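Local coordinates for Lmo0181 protein (Listeria monocytogenes serovar 1/2a, PDB 5F7V) that binds cycloalternan, a cyclic alpha-glucan, as the substrate-binding lipoprotein of what is probably an ABC transporter that imports the sugar, at residues 124-130 against 279-285; 169-175 against 243-249; 208-213 against 382-386. All coordinates share one frame; numbering follows the deposited sequence.

Interaction 1 of 3, residues 124-130 against 279-285; sequences VESFSNV and HFFANGI. With GLC (alpha-D-glucopyranose), chain B; GLC (alpha-D-glucopyranose), chain C.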
loop_
_atom_site.group_PDB
_atom_site.type_symbol
_atom_site.label_atom_id
_atom_site.label_comp_id
_atom_site.label_asym_id
_atom_site.label_seq_id
_atom_site.Cartn_x
_atom_site.Cartn_y
_atom_site.Cartn_z
ATOM N N VAL A 124 -11.240 8.758 5.434
ATOM C CA VAL A 124 -10.633 7.897 4.431
ATOM C C VAL A 124 -10.579 8.585 3.087
ATOM O O VAL A 124 -11.565 9.141 2.609
ATOM C CB VAL A 124 -11.349 6.538 4.324
ATOM C CG1 VAL A 124 -12.830 6.681 3.996
ATOM C CG2 VAL A 124 -10.633 5.679 3.305
ATOM N N GLU A 125 -9.408 8.561 2.481
ATOM C CA GLU A 125 -9.114 9.261 1.233
ATOM C C GLU A 125 -9.081 8.327 0.036
ATOM O O GLU A 125 -9.543 8.680 -1.059
ATOM C CB GLU A 125 -7.750 9.958 1.402
ATOM C CG GLU A 125 -7.260 10.638 0.169
ATOM C CD GLU A 125 -5.776 10.858 0.144
ATOM O OE1 GLU A 125 -5.091 10.365 1.125
ATOM O OE2 GLU A 125 -5.324 11.482 -0.811
ATOM N N SER A 126 -8.522 7.145 0.208
ATOM C CA SER A 126 -8.405 6.204 -0.895
ATOM C C SER A 126 -8.159 4.813 -0.349
ATOM O O SER A 126 -7.805 4.625 0.812
ATOM C CB SER A 126 -7.285 6.585 -1.853
ATOM O OG SER A 126 -6.002 6.439 -1.276
ATOM N N PHE A 127 -8.348 3.797 -1.191
ATOM C CA PHE A 127 -7.914 2.450 -0.858
ATOM C C PHE A 127 -7.294 1.794 -2.084
ATOM O O PHE A 127 -7.467 2.262 -3.231
ATOM C CB PHE A 127 -9.016 1.640 -0.162
ATOM C CG PHE A 127 -10.120 1.181 -1.070
ATOM C CD1 PHE A 127 -11.218 2.002 -1.308
ATOM C CD2 PHE A 127 -10.090 -0.056 -1.696
ATOM C CE1 PHE A 127 -12.253 1.631 -2.137
ATOM C CE2 PHE A 127 -11.124 -0.430 -2.530
ATOM C CZ PHE A 127 -12.191 0.406 -2.731
ATOM N N SER A 128 -6.562 0.727 -1.807
ATOM C CA SER A 128 -5.762 0.108 -2.883
ATOM C C SER A 128 -5.359 -1.313 -2.532
ATOM O O SER A 128 -5.555 -1.783 -1.413
ATOM C CB SER A 128 -4.490 0.949 -3.100
ATOM O OG SER A 128 -3.637 0.921 -1.974
ATOM N N ASN A 129 -4.824 -2.006 -3.529
ATOM C CA ASN A 129 -4.287 -3.355 -3.344
ATOM C C ASN A 129 -3.162 -3.580 -4.325
ATOM O O ASN A 129 -2.734 -2.682 -5.042
ATOM C CB ASN A 129 -5.413 -4.381 -3.375
ATOM C CG ASN A 129 -6.150 -4.403 -4.687
ATOM O OD1 ASN A 129 -5.752 -3.773 -5.672
ATOM N ND2 ASN A 129 -7.260 -5.120 -4.725
ATOM N N VAL A 130 -2.644 -4.808 -4.225
ATOM C CA VAL A 130 -1.502 -5.232 -5.022
ATOM C C VAL A 130 -1.944 -6.335 -5.956
ATOM O O VAL A 130 -2.831 -7.115 -5.659
ATOM C CB VAL A 130 -0.381 -5.699 -4.077
ATOM C CG1 VAL A 130 0.732 -6.482 -4.796
ATOM C CG2 VAL A 130 0.199 -4.495 -3.311
ATOM N N HIS A 279 -3.390 -8.009 -0.539
ATOM C CA HIS A 279 -3.254 -6.780 0.260
ATOM C C HIS A 279 -4.508 -5.931 0.176
ATOM O O HIS A 279 -5.216 -5.892 -0.810
ATOM C CB HIS A 279 -2.082 -5.961 -0.255
ATOM C CG HIS A 279 -0.783 -6.337 0.376
ATOM N ND1 HIS A 279 0.366 -6.542 -0.352
ATOM C CD2 HIS A 279 -0.435 -6.470 1.676
ATOM C CE1 HIS A 279 1.363 -6.790 0.477
ATOM N NE2 HIS A 279 0.903 -6.740 1.706
ATOM N N PHE A 280 -4.759 -5.184 1.240
ATOM C CA PHE A 280 -5.736 -4.095 1.325
ATOM C C PHE A 280 -5.078 -2.957 2.075
ATOM O O PHE A 280 -4.693 -3.091 3.228
ATOM C CB PHE A 280 -7.006 -4.546 2.045
ATOM C CG PHE A 280 -8.065 -3.480 2.082
ATOM C CD1 PHE A 280 -8.960 -3.357 1.020
ATOM C CD2 PHE A 280 -8.115 -2.571 3.123
ATOM C CE1 PHE A 280 -9.932 -2.373 1.049
ATOM C CE2 PHE A 280 -9.068 -1.570 3.131
ATOM C CZ PHE A 280 -9.946 -1.498 2.100
ATOM N N PHE A 281 -4.962 -1.843 1.384
ATOM C CA PHE A 281 -4.349 -0.632 1.942
ATOM C C PHE A 281 -5.360 0.492 1.870
ATOM O O PHE A 281 -6.247 0.498 1.046
ATOM C CB PHE A 281 -3.070 -0.311 1.163
ATOM C CG PHE A 281 -1.974 -1.311 1.363
ATOM C CD1 PHE A 281 -1.477 -1.553 2.640
ATOM C CD2 PHE A 281 -1.406 -1.948 0.291
ATOM C CE1 PHE A 281 -0.476 -2.478 2.824
ATOM C CE2 PHE A 281 -0.404 -2.882 0.481
ATOM C CZ PHE A 281 0.072 -3.137 1.744
ATOM N N ALA A 282 -5.182 1.478 2.725
ATOM C CA ALA A 282 -6.019 2.668 2.701
ATOM C C ALA A 282 -5.283 3.857 3.220
ATOM O O ALA A 282 -4.497 3.725 4.155
ATOM C CB ALA A 282 -7.285 2.492 3.521
ATOM N N ASN A 283 -5.501 5.006 2.599
ATOM C CA ASN A 283 -4.979 6.268 3.120
ATOM C C ASN A 283 -6.093 7.117 3.671
ATOM O O ASN A 283 -7.199 7.089 3.129
ATOM C CB ASN A 283 -4.277 7.005 1.991
ATOM C CG ASN A 283 -3.079 6.203 1.485
ATOM O OD1 ASN A 283 -2.296 5.716 2.276
ATOM N ND2 ASN A 283 -2.926 6.097 0.162
ATOM N N GLY A 284 -5.774 7.866 4.707
ATOM C CA GLY A 284 -6.722 8.729 5.402
ATOM C C GLY A 284 -6.075 10.052 5.682
ATOM O O GLY A 284 -4.848 10.171 5.668
ATOM N N ILE A 285 -6.892 11.049 5.952
ATOM C CA ILE A 285 -6.403 12.376 6.330
ATOM C C ILE A 285 -6.860 12.636 7.745
ATOM O O ILE A 285 -8.035 12.539 8.081
ATOM C CB ILE A 285 -6.882 13.443 5.354
ATOM C CG1 ILE A 285 -6.360 13.136 3.959
ATOM C CG2 ILE A 285 -6.482 14.807 5.845
ATOM C CD1 ILE A 285 -6.901 14.048 2.877
HETATM C C1 GLC B . 0.744 2.694 -1.105
HETATM C C2 GLC B . -0.564 3.036 -0.428
HETATM C C3 GLC B . -0.380 3.073 1.079
HETATM C C4 GLC B . 0.283 1.792 1.571
HETATM C C5 GLC B . 1.599 1.566 0.836
HETATM C C6 GLC B . 2.256 0.238 1.190
HETATM O O2 GLC B . -1.022 4.297 -0.926
HETATM O O3 GLC B . -1.673 3.189 1.666
HETATM O O4 GLC B . 0.594 1.968 2.957
HETATM O O5 GLC B . 1.333 1.509 -0.583
HETATM O O6 GLC B . 3.363 0.131 0.266
HETATM C C1 GLC C . 4.403 -0.727 0.744
HETATM C C2 GLC C . 5.543 -0.520 -0.244
HETATM C C3 GLC C . 5.082 -0.957 -1.634
HETATM C C4 GLC C . 4.614 -2.399 -1.579
HETATM C C5 GLC C . 3.606 -2.629 -0.442
HETATM C C6 GLC C . 3.297 -4.104 -0.171
HETATM O O2 GLC C . 5.978 0.852 -0.248
HETATM O O3 GLC C . 6.218 -0.820 -2.500
HETATM O O4 GLC C . 3.949 -2.757 -2.802
HETATM O O5 GLC C . 4.041 -2.103 0.813
HETATM O O6 GLC C . 4.509 -4.770 0.165
HETATM O O HOH W 1 -7.449 -6.899 -2.067
HETATM O O HOH W 2 -2.518 -8.311 -3.207
#
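N283 O is gripped twice by the neighbouring strand: E125 N donates to it at 2.7 Å and S126 N at 3.2 Å, both nearly straight. Two consecutive residues facing one is a classic beta bulge, and it shifts the antiparallel register by one between V124–G284 and S126–N283. Beyond it the ladder is regular, with S128 and F281 bonded both ways; F281 N reaches S128 O at 2.9 Å.

On the face of F127 and A282, F127 CD2 lies 3.6 Å from F280 CE1; the two ring planes are only 22° apart but slid so far that they barely overlap. The face of S126, S128, F281 and N283 looks onto the glycan. With CG anti to its carbonyl carbon (chi1 -63°), N283 uses both ends of its amide on one glucose of chain B: O3 of that glucose donates to N283 OD1 (2.7 Å), while N283 ND2 donates to O2 (2.8 Å). The same sugar lies over one face of the F281 ring, the carbohydrate–aromatic platform familiar from sugar-binding proteins of the periplasmic-binding-protein fold. S128 OG sits at the F281 ring's edge, 3.4 Å from F281 CB. Farther along, H279 CE1 meets C6 of the chain C glucose at 3.4 Å, with V130 CG2 packed alongside the imidazole.

A second shell sets these groups in place. H279 NE2 bonds to the backbone oxygen of N180, and Y183 meets the H279 ring edge-to-face. S126 OG bonds to E320, itself hydrogen-bonded to the glycan, and the E125 carboxylate forms a salt bridge with R314.

Interaction 2 of 3, residues 169-175 against 243-249; sequences KVWGTSQ and GQIAMLH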
loop_
_atom_site.group_PDB
_atom_site.type_symbol
_atom_site.label_atom_id
_atom_site.label_comp_id
_atom_site.label_asym_id
_atom_site.label_seq_id
_atom_site.Cartn_x
_atom_site.Cartn_y
_atom_site.Cartn_z
ATOM N N LYS A 169 19.748 -9.691 -19.065
ATOM C CA LYS A 169 19.332 -8.946 -17.879
ATOM C C LYS A 169 17.826 -8.883 -17.739
ATOM O O LYS A 169 17.272 -7.823 -17.376
ATOM C CB LYS A 169 19.972 -7.548 -17.815
ATOM C CG LYS A 169 21.465 -7.493 -18.105
ATOM C CD LYS A 169 22.294 -8.372 -17.170
ATOM C CE LYS A 169 22.052 -8.183 -15.688
ATOM N NZ LYS A 169 22.481 -6.852 -15.198
ATOM N N VAL A 170 17.176 -10.002 -18.068
ATOM C CA VAL A 170 15.716 -10.103 -17.903
ATOM C C VAL A 170 15.437 -11.115 -16.801
ATOM O O VAL A 170 15.963 -12.226 -16.824
ATOM C CB VAL A 170 15.016 -10.495 -19.213
ATOM C CG1 VAL A 170 13.536 -10.773 -18.991
ATOM C CG2 VAL A 170 15.212 -9.448 -20.285
ATOM N N TRP A 171 14.628 -10.684 -15.845
ATOM C CA TRP A 171 14.175 -11.555 -14.759
ATOM C C TRP A 171 12.709 -11.876 -14.927
ATOM O O TRP A 171 11.911 -11.064 -15.367
ATOM C CB TRP A 171 14.437 -10.876 -13.398
ATOM C CG TRP A 171 15.871 -10.801 -12.981
ATOM C CD1 TRP A 171 16.626 -11.753 -12.323
ATOM C CD2 TRP A 171 16.746 -9.706 -13.221
ATOM N NE1 TRP A 171 17.892 -11.294 -12.136
ATOM C CE2 TRP A 171 18.002 -10.045 -12.704
ATOM C CE3 TRP A 171 16.579 -8.453 -13.821
ATOM C CZ2 TRP A 171 19.088 -9.193 -12.774
ATOM C CZ3 TRP A 171 17.670 -7.605 -13.885
ATOM C CH2 TRP A 171 18.877 -7.971 -13.351
ATOM N N GLY A 172 12.351 -13.090 -14.535
ATOM C CA GLY A 172 10.965 -13.527 -14.611
ATOM C C GLY A 172 10.020 -12.883 -13.613
ATOM O O GLY A 172 8.842 -12.711 -13.939
ATOM N N THR A 173 10.522 -12.501 -12.441
ATOM C CA THR A 173 9.623 -11.943 -11.423
ATOM C C THR A 173 10.337 -10.992 -10.501
ATOM O O THR A 173 11.553 -10.973 -10.412
ATOM C CB THR A 173 8.939 -13.080 -10.697
ATOM O OG1 THR A 173 7.811 -12.580 -9.956
ATOM C CG2 THR A 173 9.853 -13.848 -9.746
ATOM N N SER A 174 9.554 -10.207 -9.789
ATOM C CA SER A 174 10.089 -9.359 -8.735
ATOM C C SER A 174 8.961 -9.121 -7.741
ATOM O O SER A 174 7.822 -8.799 -8.112
ATOM C CB SER A 174 10.550 -8.010 -9.279
ATOM O OG SER A 174 11.111 -7.256 -8.196
ATOM N N GLN A 175 9.304 -9.243 -6.475
ATOM C CA GLN A 175 8.333 -9.106 -5.382
ATOM C C GLN A 175 9.114 -8.641 -4.159
ATOM O O GLN A 175 10.233 -9.117 -3.890
ATOM C CB GLN A 175 7.698 -10.453 -5.099
ATOM C CG GLN A 175 6.670 -10.432 -3.985
ATOM C CD GLN A 175 5.683 -11.573 -3.997
ATOM O OE1 GLN A 175 4.644 -11.508 -3.327
ATOM N NE2 GLN A 175 6.018 -12.613 -4.715
ATOM N N GLY A 243 11.871 -2.971 -19.416
ATOM C CA GLY A 243 11.706 -4.252 -20.080
ATOM C C GLY A 243 12.407 -5.423 -19.446
ATOM O O GLY A 243 12.633 -6.444 -20.120
ATOM N N GLN A 244 12.835 -5.306 -18.195
ATOM C CA GLN A 244 13.710 -6.307 -17.584
ATOM C C GLN A 244 12.982 -7.241 -16.598
ATOM O O GLN A 244 13.664 -8.063 -15.978
ATOM C CB GLN A 244 14.858 -5.637 -16.843
ATOM C CG GLN A 244 15.827 -4.900 -17.756
ATOM C CD GLN A 244 16.928 -4.286 -16.937
ATOM O OE1 GLN A 244 16.914 -3.065 -16.668
ATOM N NE2 GLN A 244 17.830 -5.113 -16.496
ATOM N N ILE A 245 11.671 -7.100 -16.363
ATOM C CA ILE A 245 10.937 -7.921 -15.396
ATOM C C ILE A 245 9.632 -8.407 -16.036
ATOM O O ILE A 245 8.792 -7.607 -16.430
ATOM C CB ILE A 245 10.700 -7.135 -14.095
ATOM C CG1 ILE A 245 12.001 -6.742 -13.388
ATOM C CG2 ILE A 245 9.773 -7.919 -13.180
ATOM C CD1 ILE A 245 11.886 -5.869 -12.164
ATOM N N ALA A 246 9.439 -9.716 -16.120
ATOM C CA ALA A 246 8.207 -10.213 -16.720
ATOM C C ALA A 246 6.988 -10.091 -15.822
ATOM O O ALA A 246 5.901 -9.815 -16.330
ATOM C CB ALA A 246 8.389 -11.663 -17.149
ATOM N N MET A 247 7.149 -10.266 -14.509
ATOM C CA MET A 247 6.027 -10.230 -13.533
ATOM C C MET A 247 6.483 -9.381 -12.356
ATOM O O MET A 247 7.515 -9.647 -11.763
ATOM C CB MET A 247 5.634 -11.617 -13.017
ATOM C CG MET A 247 4.972 -12.489 -14.045
ATOM S SD MET A 247 4.630 -14.140 -13.449
ATOM C CE MET A 247 6.222 -14.973 -13.604
ATOM N N LEU A 248 5.703 -8.358 -12.022
ATOM C CA LEU A 248 6.032 -7.450 -10.930
ATOM C C LEU A 248 4.864 -7.437 -9.943
ATOM O O LEU A 248 3.747 -7.077 -10.328
ATOM C CB LEU A 248 6.290 -6.056 -11.472
ATOM C CG LEU A 248 6.592 -4.981 -10.442
ATOM C CD1 LEU A 248 7.889 -5.251 -9.727
ATOM C CD2 LEU A 248 6.643 -3.644 -11.155
ATOM N N HIS A 249 5.139 -7.755 -8.680
ATOM C CA HIS A 249 4.080 -7.714 -7.644
ATOM C C HIS A 249 4.108 -6.336 -6.997
ATOM O O HIS A 249 5.015 -6.009 -6.235
ATOM C CB HIS A 249 4.356 -8.801 -6.591
ATOM C CG HIS A 249 4.236 -10.171 -7.151
ATOM N ND1 HIS A 249 3.178 -10.989 -6.867
ATOM C CD2 HIS A 249 5.026 -10.860 -8.001
ATOM C CE1 HIS A 249 3.320 -12.135 -7.502
ATOM N NE2 HIS A 249 4.430 -12.079 -8.208
HETATM O O HOH W 3 20.393 -5.195 -15.007
#
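Q175 lays its side-chain amide flat over the imidazole of H249: the two planes are within 3° of parallel, and Q175 CD stands 3.7 Å from H249 CG. An extended glutamine chain brings the amide across the ring, whose rim is occupied in plane by T173 OG1 and S174 O. The rotation of the imidazole is fixed from outside, since H249 ND1 bonds to E270 and NE2 to E156; E156 also takes T173 OG1.

The two backbones run parallel. H249 N gives S174 O an almost straight bond of 2.9 Å, whereas S174 N to M247 O is weak and bent. Both chains turn a corner, at G172 and at A246, and before it the bonding is firm again: W171 N donates to Q244 O at 2.8 Å, and W171 O accepts from A246 N.

At the far end Q244 reaches back along the other chain. With CG anti to its carbonyl carbon (chi1 -66°) and the chain stretched beyond, its NE2 bonds to K169 O at 2.9 Å, lying in the carbonyl plane on a lone pair. The same NE2 sits at the edge of the W171 ring, 3.6 Å from CZ3, and shares a water with K169 NZ; N242 ND2 holds the amide's other end, OE1. S174 CB touches both I245 CD1 (3.8 Å) and L248 CD1 (3.9 Å).

Helix 236-241 ends in a Schellman motif with G243 as its C-prime residue, and the chain passes directly into strand 245-251, which pairs in parallel with 171-174 as strands do in the alpha/beta lobes of solute-binding proteins.

Interaction 3 of 3, residues 208-213 against 382-386; sequences NVEALT and PEKAL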
loop_
_atom_site.group_PDB
_atom_site.type_symbol
_atom_site.label_atom_id
_atom_site.label_comp_id
_atom_site.label_asym_id
_atom_site.label_seq_id
_atom_site.Cartn_x
_atom_site.Cartn_y
_atom_site.Cartn_z
ATOM N N ASN A 208 5.478 -20.282 7.710
ATOM C CA ASN A 208 6.063 -18.975 7.390
ATOM C C ASN A 208 7.494 -19.123 6.925
ATOM O O ASN A 208 7.926 -18.397 6.033
ATOM C CB ASN A 208 6.009 -18.034 8.593
ATOM C CG ASN A 208 4.620 -17.465 8.801
ATOM O OD1 ASN A 208 3.636 -17.893 8.170
ATOM N ND2 ASN A 208 4.546 -16.418 9.632
ATOM N N VAL A 209 8.263 -20.061 7.475
ATOM C CA VAL A 209 9.594 -20.332 6.938
ATOM C C VAL A 209 9.443 -20.745 5.500
ATOM O O VAL A 209 10.208 -20.286 4.649
ATOM C CB VAL A 209 10.321 -21.423 7.749
ATOM C CG1 VAL A 209 11.651 -21.788 7.096
ATOM C CG2 VAL A 209 10.529 -21.002 9.196
ATOM N N GLU A 210 8.493 -21.604 5.165
ATOM C CA GLU A 210 8.317 -22.009 3.764
ATOM C C GLU A 210 7.943 -20.831 2.888
ATOM O O GLU A 210 8.422 -20.673 1.764
ATOM C CB GLU A 210 7.248 -23.096 3.721
ATOM C CG GLU A 210 7.122 -23.738 2.341
ATOM C CD GLU A 210 6.138 -24.883 2.253
ATOM O OE1 GLU A 210 5.214 -24.966 3.093
ATOM O OE2 GLU A 210 6.371 -25.749 1.361
ATOM N N ALA A 211 7.063 -19.958 3.378
ATOM C CA ALA A 211 6.622 -18.779 2.621
ATOM C C ALA A 211 7.767 -17.829 2.336
ATOM O O ALA A 211 7.918 -17.312 1.226
ATOM C CB ALA A 211 5.488 -18.046 3.325
ATOM N N LEU A 212 8.571 -17.564 3.367
ATOM C CA LEU A 212 9.735 -16.696 3.157
ATOM C C LEU A 212 10.748 -17.308 2.230
ATOM O O LEU A 212 11.283 -16.583 1.383
ATOM C CB LEU A 212 10.377 -16.347 4.488
ATOM C CG LEU A 212 11.608 -15.397 4.427
ATOM C CD1 LEU A 212 11.254 -14.064 3.847
ATOM C CD2 LEU A 212 12.146 -15.199 5.827
ATOM N N THR A 213 10.972 -18.604 2.383
ATOM C CA THR A 213 11.881 -19.311 1.496
ATOM C C THR A 213 11.406 -19.263 0.055
ATOM O O THR A 213 12.244 -19.118 -0.879
ATOM C CB THR A 213 12.093 -20.750 1.986
ATOM O OG1 THR A 213 12.563 -20.696 3.338
ATOM C CG2 THR A 213 13.093 -21.524 1.097
ATOM N N PRO A 382 16.343 -17.905 5.841
ATOM C CA PRO A 382 14.964 -17.613 6.234
ATOM C C PRO A 382 14.661 -17.973 7.670
ATOM O O PRO A 382 14.042 -17.150 8.366
ATOM C CB PRO A 382 14.133 -18.396 5.195
ATOM C CG PRO A 382 15.000 -18.449 3.979
ATOM C CD PRO A 382 16.386 -18.621 4.549
ATOM N N GLU A 383 15.128 -19.134 8.148
ATOM C CA GLU A 383 14.806 -19.509 9.522
ATOM C C GLU A 383 15.450 -18.521 10.495
ATOM O O GLU A 383 14.847 -18.153 11.478
ATOM C CB GLU A 383 15.242 -20.941 9.836
ATOM C CG GLU A 383 15.176 -21.312 11.302
ATOM C CD GLU A 383 13.880 -21.093 12.008
ATOM O OE1 GLU A 383 13.885 -20.784 13.223
ATOM O OE2 GLU A 383 12.861 -21.258 11.301
ATOM N N LYS A 384 16.697 -18.114 10.264
ATOM C CA LYS A 384 17.335 -17.195 11.210
ATOM C C LYS A 384 16.644 -15.839 11.179
ATOM O O LYS A 384 16.428 -15.211 12.226
ATOM C CB LYS A 384 18.821 -17.030 10.917
ATOM C CG LYS A 384 19.614 -18.275 11.309
ATOM C CD LYS A 384 21.115 -18.050 11.138
ATOM C CE LYS A 384 21.515 -17.849 9.690
ATOM N NZ LYS A 384 22.990 -17.893 9.555
ATOM N N ALA A 385 16.263 -15.364 10.013
ATOM C CA ALA A 385 15.578 -14.107 9.907
ATOM C C ALA A 385 14.268 -14.097 10.688
ATOM O O ALA A 385 13.962 -13.106 11.344
ATOM C CB ALA A 385 15.308 -13.756 8.450
ATOM N N LEU A 386 13.513 -15.183 10.585
ATOM C CA LEU A 386 12.236 -15.279 11.282
ATOM C C LEU A 386 12.419 -15.467 12.772
ATOM O O LEU A 386 11.608 -14.914 13.540
ATOM C CB LEU A 386 11.376 -16.350 10.628
ATOM C CG LEU A 386 10.923 -15.967 9.229
ATOM C CD1 LEU A 386 10.299 -17.161 8.569
ATOM C CD2 LEU A 386 9.962 -14.782 9.208
#
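N208 meets helix 382-397 through its backbone oxygen, which lies 3.7 Å from L386 CD1. This is a helix-helix packing between helix 206-220 and the start of the C-terminal helix; the short segments cross at 119° with their axes 9.4 Å apart, and no hydrogen bond joins them. The N208 amide is engaged by the backbone oxygens of I203 and S192.

One residue on, V209 offers CG2 to two partners, E383 OE2 at 3.2 Å and L386 CD1 at 3.9 Å. The glutamate chain bends at chi2 (54°), which brings OE2 up against that methyl.

L212 carries the apolar centre. CG is anti to the backbone N (chi1 -179°), which leaves CD2 lying 3.7 Å from L386 CG and 3.8 Å from P382 CB; the two leucines slide past each other in opposite directions. F182 of helix 179-187 and F372 of helix 361-376 pack against both leucines.

T213 closes the contact at the proline ring. Its OG1 donates back to V209 O at 2.7 Å, approaching from the face of that carbonyl opposite T213 N, while the same OG1 touches P382 CB at 3.3 Å.

How the interactions relate
Interactions 1 and 2 belong to the same mixed sheet: strand 119-135 pairs with 278-287 in interaction 1 and also neighbours strand 245-251 of interaction 2. Their centres are about 25 Å apart, yet V130 CG1 packs against H249 C at 4.0 Å. Along the chain, interaction 2 is nested inside the loop closed by interaction 1. Interaction 3 is helical and peripheral, its centre about 28 Å from that of interaction 1 and about 22 Å from that of interaction 2, touching neither; its segments alternate with theirs in sequence. Helix 179-187 connects the regions, packing on both interaction 1 and interaction 3. Interaction 1, nearest the chain's centre, supplies part of the glycan pocket.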